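Local coordinates for hydrolase (PDB 1UFO), which adopts the alpha/beta hydrolase fold and is probably a serine hydrolase whose substrate is unknown, at residues V81-L86 and V150-V155; G139-L144 and A157-P162; L55-P60 and E90-V95. All coordinates share one frame; numbering follows the deposited sequence.

Contact 1 (V81-L86 and V150-V155); sequences VYRVAL and VEDPGV
Arg83, on helix 77-103, grips Asp152, the N-cap residue of helix 153-160, joining two helices of an alpha/beta hydrolase fold. The charged part is a side-on salt bridge. Arg83 NE meets Asp152 OD2 at 3.0 Å and Arg83 NH1 meets Asp152 OD1 at 2.9 Å, the latter on the syn lone pair and nearly straight at 166°. Guanidinium and carboxylate lie almost coplanar, 11° apart, which lets each N-H point at its own oxygen. Bends at chi2 and chi3 fold the arginine chain so that its NE and NH1 side faces the carboxylate.

Capping shares the same carboxylate: OD1 of Asp152 also accepts from the backbone N of Gly154 at 2.9 Å and from Val155 N, both weak bonds, the second longer. Aspartate is apt, since its short side chain can turn back on the helix start, where its negative charge would be favourable. Glycine suits position 154, because a CB there would run into Arg83 NH1.

The apolar contacts centre on Val155. Both its methyls rest against Tyr82 CB, CG1 at 3.8 Å. Leu86 serves both groups: its CD1 sits 3.6 Å above one face of the Arg83 guanidinium and lies 3.8 Å from Gly154 O.

Contact 2 (G139-L144 and A157-P162); sequences GFPMKL and ALYQAP
Tyr159 lays one face of its ring over Pro141, where the loop after strand 132-135 meets the end of helix 153-160. In the alpha/beta hydrolase fold this stretch follows the sixth strand, the place where many members carry lid insertions. Tyr159 has more of its surface buried here than any other residue of the two segments. Its CG, beside the backbone N (chi1 -85°), turns the ring toward the loop, where it slides past the proline in the opposite direction. The contact is a CH-pi interaction: Pro141 CG lies 3.6 Å from the centroid of the Tyr159 ring and only 13° off its normal. Proline suits the place, as its ring is compact, stiff and rich in C-H groups that an aromatic face attracts.

The phenol end is polar and is used as such. Tyr159 OH donates to the carbonyl O of Met142 at 2.8 Å, with a C=O...donor angle of 138°. The N of that residue, a selenomethionine, is bonded by a second tyrosine, Tyr82 of helix 77-103, so the peptide groups before and after it are each held by a tyrosine hydroxyl. Leu144 CD1 closes on the same Tyr159 OH at 3.9 Å.

Pro162, just past the helix, packs against Pro141 at CD. Its ring crosses that of Pro141 at about a right angle, with Pro162 CB 3.8 Å from Pro141 CD. Being rigid, the two prolines pack with little side-chain freedom to lose. Phe140, also in cation-pi contact with Lys193, completes the apolar cluster by bringing CD2 to 3.5 Å from Pro162 CB.

Contact 3 (L55-P60 and E90-V95); sequences LAFDAP and EEARRV
In the beta-alpha-beta unit that runs from strand 52-56 through helix 77-103 to strand 107-112, Phe57 presents its ring to one turn of the helix, formed by Glu91, Ala92 and Val95. Its CG sits between the backbone N and the carbonyl carbon (chi1 63°), a placement from which the ring heads for the helix. The tip atom CZ comes to 3.4 Å from Ala92 N, while Ala92 CB lies near the ring plane, 3.9 Å from CZ. A residue as small as alanine allows so close an approach. Over one face comes Val95, whose CG2 makes a CH-pi contact 4.3 Å from the ring centroid, offset toward the rim.

Here the helix covers the central sheet of the alpha/beta hydrolase fold; the crossover passes over strand 25-30, whose Leu30 touches both Phe57 and Ala92. An alanine in place of Phe57 would probably open a gap before Ala92 and Val95 and deprive the Glu91 carboxylate of the ring edge beside it.

Glu91 meets that edge in the plane of the ring, OE1 standing 3.4 Å from Phe57 CE1; the slightly positive aromatic C-H rim suits a carboxylate oxygen. Ring and carboxylate are turned 65° apart. The acid is buried but not without partners: OE2 forms a salt bridge with Arg65, which also bonds the carbonyl O of Asp58 and so ties loop and helix together. Pro60 slides past the carboxylate in the opposite direction, its CD 3.6 Å from Glu91 OE1.

How the contacts relate
Contacts 1 and 3 are two sites on helix 77-103, their centres 17 Å apart, and they meet where Val84 CG1 comes to 3.5 Å from Pro60 O. Contacts 1 and 2 share helix 153-160 instead, with centres 10 Å apart. Tyr82 and Val81 join them: Tyr82 CE1 packs 3.4 Å from Tyr159 OH, and Val81 CG1 lies 3.8 Å from Met142 CE. Contacts 2 and 3 stay separate, nearest atoms about 10 Å apart. Tyr82 and Pro141 also touch Phe117 of helix 114-124, which follows the probable nucleophile elbow, so contacts 1 and 2 pack against the helix leading away from the presumed active site.

Contact 1 (V81-L86 and V150-V155)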
loop_
_atom_site.group_PDB
_atom_site.type_symbol
_atom_site.label_atom_id
_atom_site.label_comp_id
_atom_site.label_asym_id
_atom_site.label_seq_id
_atom_site.Cartn_x
_atom_site.Cartn_y
_atom_site.Cartn_z
ATOM N N VAL A 81 -30.392 -2.021 -2.980
ATOM C CA VAL A 81 -28.940 -1.882 -3.211
ATOM C C VAL A 81 -28.338 -3.284 -3.301
ATOM O O VAL A 81 -27.555 -3.573 -4.239
ATOM C CB VAL A 81 -28.296 -1.095 -2.040
ATOM C CG1 VAL A 81 -26.750 -1.293 -2.040
ATOM C CG2 VAL A 81 -28.589 0.376 -2.191
ATOM N N TYR A 82 -28.692 -4.199 -2.395
ATOM C CA TYR A 82 -28.047 -5.511 -2.499
ATOM C C TYR A 82 -28.613 -6.428 -3.570
ATOM O O TYR A 82 -27.937 -7.389 -4.012
ATOM C CB TYR A 82 -27.958 -6.188 -1.133
ATOM C CG TYR A 82 -26.944 -5.463 -0.282
ATOM C CD1 TYR A 82 -27.331 -4.659 0.781
ATOM C CD2 TYR A 82 -25.598 -5.494 -0.620
ATOM C CE1 TYR A 82 -26.410 -3.915 1.490
ATOM C CE2 TYR A 82 -24.634 -4.702 0.067
ATOM C CZ TYR A 82 -25.059 -3.910 1.123
ATOM O OH TYR A 82 -24.138 -3.026 1.645
ATOM N N ARG A 83 -29.833 -6.129 -4.040
ATOM C CA ARG A 83 -30.332 -6.878 -5.209
ATOM C C ARG A 83 -29.518 -6.398 -6.447
ATOM O O ARG A 83 -29.122 -7.224 -7.306
ATOM C CB ARG A 83 -31.840 -6.620 -5.333
ATOM C CG ARG A 83 -32.436 -7.148 -6.652
ATOM C CD ARG A 83 -32.002 -8.609 -6.982
ATOM N NE ARG A 83 -32.289 -9.568 -5.907
ATOM C CZ ARG A 83 -31.852 -10.825 -5.871
ATOM N NH1 ARG A 83 -32.166 -11.637 -4.860
ATOM N NH2 ARG A 83 -31.084 -11.333 -6.857
ATOM N N VAL A 84 -29.254 -5.095 -6.557
ATOM C CA VAL A 84 -28.314 -4.609 -7.647
ATOM C C VAL A 84 -26.954 -5.371 -7.475
ATOM O O VAL A 84 -26.426 -5.887 -8.478
ATOM C CB VAL A 84 -27.996 -3.132 -7.501
ATOM C CG1 VAL A 84 -26.785 -2.719 -8.465
ATOM C CG2 VAL A 84 -29.239 -2.256 -7.919
ATOM N N ALA A 85 -26.422 -5.495 -6.257
ATOM C CA ALA A 85 -25.137 -6.211 -6.055
ATOM C C ALA A 85 -25.178 -7.666 -6.473
ATOM O O ALA A 85 -24.249 -8.154 -7.133
ATOM C CB ALA A 85 -24.738 -6.142 -4.583
ATOM N N LEU A 86 -26.267 -8.349 -6.136
ATOM C CA LEU A 86 -26.373 -9.765 -6.533
ATOM C C LEU A 86 -26.459 -9.918 -8.080
ATOM O O LEU A 86 -25.919 -10.900 -8.620
ATOM C CB LEU A 86 -27.621 -10.374 -5.826
ATOM C CG LEU A 86 -27.349 -10.636 -4.334
ATOM C CD1 LEU A 86 -28.717 -10.866 -3.704
ATOM C CD2 LEU A 86 -26.446 -11.855 -4.130
ATOM N N VAL A 150 -36.339 -5.478 4.811
ATOM C CA VAL A 150 -35.684 -6.346 3.794
ATOM C C VAL A 150 -36.458 -7.647 3.767
ATOM O O VAL A 150 -36.527 -8.341 4.799
ATOM C CB VAL A 150 -34.225 -6.578 4.202
ATOM C CG1 VAL A 150 -33.506 -7.520 3.203
ATOM C CG2 VAL A 150 -33.517 -5.201 4.252
ATOM N N GLU A 151 -37.022 -7.949 2.592
ATOM C CA GLU A 151 -37.804 -9.177 2.430
ATOM C C GLU A 151 -37.186 -10.149 1.443
ATOM O O GLU A 151 -37.379 -11.373 1.587
ATOM C CB GLU A 151 -39.203 -8.836 1.976
ATOM C CG GLU A 151 -39.942 -8.080 3.068
ATOM C CD GLU A 151 -41.363 -8.070 2.768
ATOM O OE1 GLU A 151 -41.832 -7.307 1.872
ATOM O OE2 GLU A 151 -42.020 -8.894 3.420
ATOM N N ASP A 152 -36.428 -9.586 0.503
ATOM C CA ASP A 152 -35.753 -10.349 -0.579
ATOM C C ASP A 152 -34.903 -11.447 0.079
ATOM O O ASP A 152 -33.894 -11.165 0.764
ATOM C CB ASP A 152 -34.888 -9.360 -1.361
ATOM C CG ASP A 152 -34.225 -9.971 -2.604
ATOM O OD1 ASP A 152 -33.826 -11.117 -2.492
ATOM O OD2 ASP A 152 -34.147 -9.243 -3.609
ATOM N N PRO A 153 -35.221 -12.721 -0.161
ATOM C CA PRO A 153 -34.467 -13.817 0.471
ATOM C C PRO A 153 -32.973 -13.811 0.143
ATOM O O PRO A 153 -32.153 -14.202 0.971
ATOM C CB PRO A 153 -35.189 -15.082 -0.052
ATOM C CG PRO A 153 -36.589 -14.520 -0.289
ATOM C CD PRO A 153 -36.372 -13.241 -0.946
ATOM N N GLY A 154 -32.661 -13.389 -1.077
ATOM C CA GLY A 154 -31.249 -13.332 -1.447
ATOM C C GLY A 154 -30.503 -12.292 -0.666
ATOM O O GLY A 154 -29.327 -12.503 -0.375
ATOM N N VAL A 155 -31.157 -11.156 -0.363
ATOM C CA VAL A 155 -30.462 -10.125 0.400
ATOM C C VAL A 155 -30.399 -10.569 1.876
ATOM O O VAL A 155 -29.373 -10.311 2.541
ATOM C CB VAL A 155 -31.197 -8.776 0.276
ATOM C CG1 VAL A 155 -30.527 -7.743 1.195
ATOM C CG2 VAL A 155 -31.157 -8.313 -1.169
#

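Contact 2 (G139-L144 and A157-P162)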
loop_
_atom_site.group_PDB
_atom_site.type_symbol
_atom_site.label_atom_id
_atom_site.label_comp_id
_atom_site.label_asym_id
_atom_site.label_seq_id
_atom_site.Cartn_x
_atom_site.Cartn_y
_atom_site.Cartn_z
ATOM N N GLY A 139 -16.251 -6.296 2.910
ATOM C CA GLY A 139 -16.775 -7.639 2.676
ATOM C C GLY A 139 -18.054 -7.955 3.470
ATOM O O GLY A 139 -18.532 -9.081 3.430
ATOM N N PHE A 140 -18.546 -6.975 4.199
ATOM C CA PHE A 140 -19.780 -7.070 4.905
ATOM C C PHE A 140 -20.711 -6.041 4.336
ATOM O O PHE A 140 -20.294 -4.953 3.941
ATOM C CB PHE A 140 -19.630 -6.739 6.399
ATOM C CG PHE A 140 -18.890 -7.789 7.181
ATOM C CD1 PHE A 140 -17.481 -7.842 7.222
ATOM C CD2 PHE A 140 -19.614 -8.761 7.851
ATOM C CE1 PHE A 140 -16.834 -8.890 7.930
ATOM C CE2 PHE A 140 -18.983 -9.787 8.551
ATOM C CZ PHE A 140 -17.609 -9.871 8.600
ATOM N N PRO A 141 -22.032 -6.352 4.323
ATOM C CA PRO A 141 -23.013 -5.387 3.827
ATOM C C PRO A 141 -23.142 -4.281 4.866
ATOM O O PRO A 141 -22.739 -4.454 6.007
ATOM C CB PRO A 141 -24.303 -6.181 3.691
ATOM C CG PRO A 141 -24.176 -7.197 4.812
ATOM C CD PRO A 141 -22.663 -7.613 4.756
HETATM N N MSE A 142 -23.584 -3.133 4.402
HETATM C CA MSE A 142 -23.699 -2.006 5.309
HETATM C C MSE A 142 -24.535 -2.282 6.518
HETATM O O MSE A 142 -25.438 -3.105 6.555
HETATM C CB MSE A 142 -24.272 -0.787 4.562
HETATM C CG MSE A 142 -25.764 -0.949 4.182
HETATM SE SE MSE A 142 -26.425 0.605 3.214
HETATM C CE MSE A 142 -26.115 0.007 1.483
ATOM N N LYS A 143 -24.222 -1.549 7.569
ATOM C CA LYS A 143 -25.031 -1.659 8.768
ATOM C C LYS A 143 -26.454 -1.294 8.361
ATOM O O LYS A 143 -26.662 -0.292 7.703
ATOM C CB LYS A 143 -24.449 -0.678 9.788
ATOM C CG LYS A 143 -22.925 -0.709 9.654
ATOM C CD LYS A 143 -22.127 -0.258 10.879
ATOM C CE LYS A 143 -20.765 0.379 10.422
ATOM N NZ LYS A 143 -21.001 1.617 9.679
ATOM N N LEU A 144 -27.436 -2.076 8.823
ATOM C CA LEU A 144 -28.831 -1.864 8.450
ATOM C C LEU A 144 -29.440 -0.669 9.156
ATOM O O LEU A 144 -29.631 -0.714 10.360
ATOM C CB LEU A 144 -29.646 -3.131 8.758
ATOM C CG LEU A 144 -30.921 -3.172 7.934
ATOM C CD1 LEU A 144 -30.616 -3.481 6.504
ATOM C CD2 LEU A 144 -31.873 -4.273 8.515
ATOM N N ALA A 157 -29.975 -13.488 2.931
ATOM C CA ALA A 157 -28.881 -14.429 2.993
ATOM C C ALA A 157 -27.539 -13.782 3.124
ATOM O O ALA A 157 -26.654 -14.336 3.771
ATOM C CB ALA A 157 -28.885 -15.344 1.767
ATOM N N LEU A 158 -27.364 -12.608 2.487
ATOM C CA LEU A 158 -26.105 -11.868 2.569
ATOM C C LEU A 158 -25.871 -11.353 3.983
ATOM O O LEU A 158 -24.739 -11.253 4.393
ATOM C CB LEU A 158 -26.101 -10.640 1.604
ATOM C CG LEU A 158 -26.157 -10.892 0.146
ATOM C CD1 LEU A 158 -26.127 -9.673 -0.665
ATOM C CD2 LEU A 158 -24.932 -11.791 -0.162
ATOM N N TYR A 159 -26.936 -10.995 4.714
ATOM C CA TYR A 159 -26.772 -10.519 6.082
ATOM C C TYR A 159 -26.551 -11.687 7.038
ATOM O O TYR A 159 -25.798 -11.618 7.988
ATOM C CB TYR A 159 -27.997 -9.658 6.490
ATOM C CG TYR A 159 -27.897 -8.216 6.087
ATOM C CD1 TYR A 159 -28.316 -7.764 4.816
ATOM C CD2 TYR A 159 -27.271 -7.279 6.940
ATOM C CE1 TYR A 159 -28.118 -6.440 4.390
ATOM C CE2 TYR A 159 -27.074 -5.964 6.520
ATOM C CZ TYR A 159 -27.486 -5.533 5.253
ATOM O OH TYR A 159 -27.233 -4.297 4.806
ATOM N N GLN A 160 -27.189 -12.811 6.746
ATOM C CA GLN A 160 -27.004 -13.980 7.554
ATOM C C GLN A 160 -25.592 -14.544 7.440
ATOM O O GLN A 160 -25.021 -15.036 8.426
ATOM C CB GLN A 160 -28.015 -15.030 7.112
ATOM C CG GLN A 160 -28.158 -16.159 8.068
ATOM C CD GLN A 160 -27.858 -17.476 7.412
ATOM O OE1 GLN A 160 -26.721 -17.739 6.947
ATOM N NE2 GLN A 160 -28.867 -18.339 7.374
ATOM N N ALA A 161 -25.035 -14.518 6.221
ATOM C CA ALA A 161 -23.705 -15.064 5.985
ATOM C C ALA A 161 -22.956 -14.141 5.000
ATOM O O ALA A 161 -22.895 -14.398 3.811
ATOM C CB ALA A 161 -23.776 -16.510 5.398
ATOM N N PRO A 162 -22.444 -13.002 5.498
ATOM C CA PRO A 162 -21.710 -12.064 4.628
ATOM C C PRO A 162 -20.544 -12.801 3.940
ATOM O O PRO A 162 -19.956 -13.739 4.505
ATOM C CB PRO A 162 -21.176 -11.028 5.616
ATOM C CG PRO A 162 -22.272 -11.042 6.712
ATOM C CD PRO A 162 -22.560 -12.497 6.863
#

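Contact 3 (L55-P60 and E90-V95)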
loop_
_atom_site.group_PDB
_atom_site.type_symbol
_atom_site.label_atom_id
_atom_site.label_comp_id
_atom_site.label_asym_id
_atom_site.label_seq_id
_atom_site.Cartn_x
_atom_site.Cartn_y
_atom_site.Cartn_z
ATOM N N LEU A 55 -11.782 -3.586 -18.511
ATOM C CA LEU A 55 -13.181 -3.848 -18.879
ATOM C C LEU A 55 -14.111 -3.351 -17.760
ATOM O O LEU A 55 -13.796 -3.568 -16.625
ATOM C CB LEU A 55 -13.438 -5.357 -18.967
ATOM C CG LEU A 55 -12.561 -6.082 -19.986
ATOM C CD1 LEU A 55 -12.868 -7.626 -19.939
ATOM C CD2 LEU A 55 -12.906 -5.650 -21.394
ATOM N N ALA A 56 -15.237 -2.733 -18.111
ATOM C CA ALA A 56 -16.223 -2.320 -17.094
ATOM C C ALA A 56 -17.582 -2.314 -17.742
ATOM O O ALA A 56 -17.705 -1.995 -18.934
ATOM C CB ALA A 56 -15.875 -0.922 -16.596
ATOM N N PHE A 57 -18.606 -2.708 -16.999
ATOM C CA PHE A 57 -19.939 -2.611 -17.548
ATOM C C PHE A 57 -20.829 -2.015 -16.485
ATOM O O PHE A 57 -20.454 -1.976 -15.289
ATOM C CB PHE A 57 -20.450 -3.969 -18.025
ATOM C CG PHE A 57 -20.605 -5.021 -16.922
ATOM C CD1 PHE A 57 -21.865 -5.241 -16.332
ATOM C CD2 PHE A 57 -19.487 -5.765 -16.467
ATOM C CE1 PHE A 57 -22.014 -6.218 -15.292
ATOM C CE2 PHE A 57 -19.624 -6.742 -15.445
ATOM C CZ PHE A 57 -20.898 -6.961 -14.865
ATOM N N ASP A 58 -21.999 -1.496 -16.906
ATOM C CA ASP A 58 -22.901 -0.885 -15.944
ATOM C C ASP A 58 -23.673 -1.924 -15.126
ATOM O O ASP A 58 -24.148 -2.923 -15.658
ATOM C CB ASP A 58 -23.937 -0.013 -16.682
ATOM C CG ASP A 58 -23.344 1.236 -17.271
ATOM O OD1 ASP A 58 -23.788 1.646 -18.391
ATOM O OD2 ASP A 58 -22.449 1.819 -16.640
ATOM N N ALA A 59 -23.816 -1.647 -13.841
ATOM C CA ALA A 59 -24.588 -2.554 -12.972
ATOM C C ALA A 59 -26.071 -2.370 -13.243
ATOM O O ALA A 59 -26.481 -1.388 -13.835
ATOM C CB ALA A 59 -24.286 -2.185 -11.492
ATOM N N PRO A 60 -26.849 -3.318 -12.806
ATOM C CA PRO A 60 -28.304 -3.151 -13.013
ATOM C C PRO A 60 -28.717 -1.816 -12.434
ATOM O O PRO A 60 -28.221 -1.365 -11.376
ATOM C CB PRO A 60 -28.903 -4.305 -12.229
ATOM C CG PRO A 60 -27.881 -5.359 -12.273
ATOM C CD PRO A 60 -26.521 -4.601 -12.158
ATOM N N GLU A 90 -23.584 -11.751 -10.613
ATOM C CA GLU A 90 -23.818 -12.869 -11.552
ATOM C C GLU A 90 -23.348 -12.477 -12.941
ATOM O O GLU A 90 -22.769 -13.315 -13.644
ATOM C CB GLU A 90 -25.302 -13.233 -11.489
ATOM C CG GLU A 90 -25.724 -14.403 -12.307
ATOM C CD GLU A 90 -25.897 -14.013 -13.789
ATOM O OE1 GLU A 90 -25.778 -14.958 -14.582
ATOM O OE2 GLU A 90 -26.189 -12.841 -14.141
ATOM N N GLU A 91 -23.588 -11.230 -13.313
ATOM C CA GLU A 91 -23.163 -10.718 -14.647
ATOM C C GLU A 91 -21.641 -10.662 -14.720
ATOM O O GLU A 91 -21.025 -11.028 -15.728
ATOM C CB GLU A 91 -23.707 -9.296 -14.899
ATOM C CG GLU A 91 -25.235 -9.348 -15.096
ATOM C CD GLU A 91 -25.902 -8.038 -14.929
ATOM O OE1 GLU A 91 -25.250 -7.068 -14.502
ATOM O OE2 GLU A 91 -27.129 -7.985 -15.240
ATOM N N ALA A 92 -21.009 -10.168 -13.641
ATOM C CA ALA A 92 -19.572 -10.020 -13.672
ATOM C C ALA A 92 -18.876 -11.346 -13.829
ATOM O O ALA A 92 -17.861 -11.443 -14.504
ATOM C CB ALA A 92 -19.109 -9.345 -12.332
ATOM N N ARG A 93 -19.399 -12.401 -13.189
ATOM C CA ARG A 93 -18.716 -13.673 -13.315
ATOM C C ARG A 93 -18.790 -14.137 -14.789
ATOM O O ARG A 93 -17.774 -14.639 -15.333
ATOM C CB ARG A 93 -19.332 -14.720 -12.402
ATOM C CG ARG A 93 -18.453 -15.917 -12.363
ATOM C CD ARG A 93 -18.841 -16.889 -11.293
ATOM N NE ARG A 93 -17.871 -18.006 -11.314
ATOM C CZ ARG A 93 -17.683 -18.824 -10.293
ATOM N NH1 ARG A 93 -16.815 -19.832 -10.400
ATOM N NH2 ARG A 93 -18.347 -18.614 -9.153
ATOM N N ARG A 94 -19.949 -13.946 -15.419
ATOM C CA ARG A 94 -20.072 -14.366 -16.845
ATOM C C ARG A 94 -19.168 -13.521 -17.745
ATOM O O ARG A 94 -18.470 -14.080 -18.646
ATOM C CB ARG A 94 -21.530 -14.324 -17.319
ATOM C CG ARG A 94 -22.336 -15.506 -16.724
ATOM C CD ARG A 94 -23.719 -15.577 -17.321
ATOM N NE ARG A 94 -24.535 -14.441 -16.891
ATOM C CZ ARG A 94 -24.915 -13.392 -17.620
ATOM N NH1 ARG A 94 -25.655 -12.420 -17.056
ATOM N NH2 ARG A 94 -24.575 -13.290 -18.901
ATOM N N VAL A 95 -19.101 -12.224 -17.464
ATOM C CA VAL A 95 -18.231 -11.350 -18.272
ATOM C C VAL A 95 -16.764 -11.767 -18.115
ATOM O O VAL A 95 -16.009 -11.827 -19.079
ATOM C CB VAL A 95 -18.425 -9.863 -17.863
ATOM C CG1 VAL A 95 -17.291 -8.936 -18.546
ATOM C CG2 VAL A 95 -19.857 -9.376 -18.316
#